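Hypothetical protein PA2201 (Pseudomonas aeruginosa, PDB 2FEF) is of unknown function but is probably an immunity protein of the PoNi type, neutralising a toxic PoNe-family DNase. Local coordinates at residues Ile165-Leu168 with Val169-Leu173. Sequence-based numbering, arbitrary orientation.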
ATOM      1  N   ILE B 165       2.775  18.685 -24.162  1.00 26.91           N
ATOM      2  CA  ILE B 165       3.762  17.804 -24.780  1.00 26.35           C
ATOM      3  C   ILE B 165       5.177  18.440 -24.814  1.00 26.37           C
ATOM      4  O   ILE B 165       6.162  17.751 -24.511  1.00 26.73           O
ATOM      5  CB  ILE B 165       3.283  17.329 -26.205  1.00 26.68           C
ATOM      6  CG1 ILE B 165       2.138  16.298 -26.057  1.00 27.67           C
ATOM      7  CG2 ILE B 165       4.464  16.781 -27.022  1.00 26.97           C
ATOM      8  CD1 ILE B 165       1.425  15.972 -27.401  1.00 26.50           C
ATOM      9  N   PRO B 166       5.294  19.743 -25.184  1.00 25.78           N
ATOM     10  CA  PRO B 166       6.658  20.295 -25.202  1.00 25.71           C
ATOM     11  C   PRO B 166       7.419  20.206 -23.901  1.00 25.56           C
ATOM     12  O   PRO B 166       8.559  19.781 -23.955  1.00 25.50           O
ATOM     13  CB  PRO B 166       6.451  21.762 -25.627  1.00 24.89           C
ATOM     14  CG  PRO B 166       5.214  21.665 -26.530  1.00 26.63           C
ATOM     15  CD  PRO B 166       4.331  20.730 -25.706  1.00 26.60           C
ATOM     16  N   ALA B 167       6.837  20.573 -22.755  1.00 25.14           N
ATOM     17  CA  ALA B 167       7.582  20.429 -21.483  1.00 26.71           C
ATOM     18  C   ALA B 167       7.852  18.963 -21.150  1.00 26.11           C
ATOM     19  O   ALA B 167       8.922  18.620 -20.618  1.00 27.67           O
ATOM     20  CB  ALA B 167       6.854  21.087 -20.324  1.00 26.90           C
ATOM     21  N   LEU B 168       6.874  18.106 -21.421  1.00 25.44           N
ATOM     22  CA  LEU B 168       7.081  16.658 -21.258  1.00 26.29           C
ATOM     23  C   LEU B 168       8.288  16.163 -22.041  1.00 25.81           C
ATOM     24  O   LEU B 168       9.160  15.505 -21.490  1.00 27.35           O
ATOM     25  CB  LEU B 168       5.807  15.849 -21.623  1.00 26.39           C
ATOM     26  CG  LEU B 168       4.605  16.061 -20.693  1.00 26.11           C
ATOM     27  CD1 LEU B 168       3.358  15.460 -21.294  1.00 25.61           C
ATOM     28  CD2 LEU B 168       4.844  15.477 -19.297  1.00 26.35           C
ATOM     29  N   VAL B 169       8.336  16.446 -23.331  1.00 26.19           N
ATOM     30  CA  VAL B 169       9.492  16.060 -24.143  1.00 25.44           C
ATOM     31  C   VAL B 169      10.808  16.669 -23.610  1.00 25.33           C
ATOM     32  O   VAL B 169      11.802  15.964 -23.470  1.00 26.12           O
ATOM     33  CB  VAL B 169       9.245  16.386 -25.610  1.00 24.97           C
ATOM     34  CG1 VAL B 169      10.460  16.132 -26.427  1.00 26.45           C
ATOM     35  CG2 VAL B 169       8.044  15.490 -26.153  1.00 24.76           C
ATOM     36  N   GLU B 170      10.822  17.966 -23.306  1.00 24.28           N
ATOM     37  CA  GLU B 170      12.062  18.565 -22.781  1.00 25.67           C
ATOM     38  C   GLU B 170      12.497  18.017 -21.405  1.00 25.65           C
ATOM     39  O   GLU B 170      13.656  17.619 -21.219  1.00 26.82           O
ATOM     40  CB  GLU B 170      11.982  20.097 -22.705  1.00 25.11           C
ATOM     41  CG  GLU B 170      13.232  20.666 -21.986  1.00 27.93           C
ATOM     42  CD  GLU B 170      13.281  22.155 -21.948  1.00 32.73           C
ATOM     43  OE1 GLU B 170      12.212  22.776 -22.008  1.00 33.49           O
ATOM     44  OE2 GLU B 170      14.403  22.702 -21.850  1.00 36.35           O
ATOM     45  N   GLU B 171      11.590  18.059 -20.441  1.00 27.03           N
ATOM     46  CA  GLU B 171      11.955  17.865 -19.036  1.00 28.03           C
ATOM     47  C   GLU B 171      11.912  16.390 -18.620  1.00 27.00           C
ATOM     48  O   GLU B 171      12.764  15.929 -17.843  1.00 25.29           O
ATOM     49  CB  GLU B 171      11.054  18.686 -18.121  1.00 28.81           C
ATOM     50  CG  GLU B 171      11.019  20.203 -18.453  1.00 30.69           C
ATOM     51  CD  GLU B 171      10.453  21.097 -17.318  1.00 33.73           C
ATOM     52  OE1 GLU B 171       9.703  22.065 -17.619  1.00 38.99           O
ATOM     53  OE2 GLU B 171      10.761  20.855 -16.121  1.00 39.54           O
ATOM     54  N   VAL B 172      10.918  15.667 -19.124  1.00 25.57           N
ATOM     55  CA  VAL B 172      10.736  14.264 -18.728  1.00 26.29           C
ATOM     56  C   VAL B 172      11.570  13.331 -19.615  1.00 26.06           C
ATOM     57  O   VAL B 172      12.199  12.380 -19.099  1.00 26.84           O
ATOM     58  CB  VAL B 172       9.232  13.820 -18.711  1.00 25.43           C
ATOM     59  CG1 VAL B 172       9.079  12.409 -18.123  1.00 26.66           C
ATOM     60  CG2 VAL B 172       8.365  14.801 -17.916  1.00 26.06           C
ATOM     61  N   LEU B 173      11.555  13.565 -20.935  1.00 25.99           N
ATOM     62  CA  LEU B 173      12.265  12.675 -21.861  1.00 26.03           C
ATOM     63  C   LEU B 173      13.654  13.180 -22.225  1.00 26.45           C
ATOM     64  O   LEU B 173      14.432  12.429 -22.810  1.00 25.91           O
ATOM     65  CB  LEU B 173      11.447  12.426 -23.158  1.00 25.81           C
ATOM     66  CG  LEU B 173       9.970  12.078 -23.027  1.00 25.33           C
ATOM     67  CD1 LEU B 173       9.371  11.762 -24.437  1.00 28.06           C
ATOM     68  CD2 LEU B 173       9.716  10.938 -22.087  1.00 27.62           C
TER
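In the short helix that starts at Ile165, Val169 N, Glu170 N and Glu171 N bond to the carbonyls four residues back, Val169 N meeting Ile165 O at 2.8 Å in a nearly straight bond (N-H...O 178°). The pattern widens at Leu168, whose O accepts two N-H groups: Val172 N at 3.0 Å, strongly bent (138°) and well off the carbonyl plane, and Leu173 N at 3.1 Å, in the i to i+5 spacing of a pi-type turn. Two pairs of aliphatic side chains pack one turn apart along this backbone. CG2 of Ile165 meets CG2 of Val169 at 3.9 Å, the two side chains crossing at a slant; CG1 of Val169 lies anti to the backbone N (chi1 174°), which leaves CG2 beside that N and 3.4 Å from Ile165 O. Leu168 and Val172 instead run side by side in the same direction, with Leu168 CD2 against Val172 CG2 at 3.8 Å. Beyond them, Ile165 and Val169 reach helix 179-189, while Leu168 touches Tyr104 and Val172 touches Ser115, both of helix 97-127. On the more polar side, CB and CG of Glu171 lie close to Ala167 O, and its extended chain carries OE1 to within 4.0 Å of Ala167 CB. The carboxylate forms a salt bridge with Arg116 through OE2. The helix is thus amphipathic here: buried aliphatic branches join it to its neighbours, the Glu171 charge is probably offset by Arg116, and the Leu168 carbonyl, shared between an i+4 and an i+5 donor, is where the turn widens.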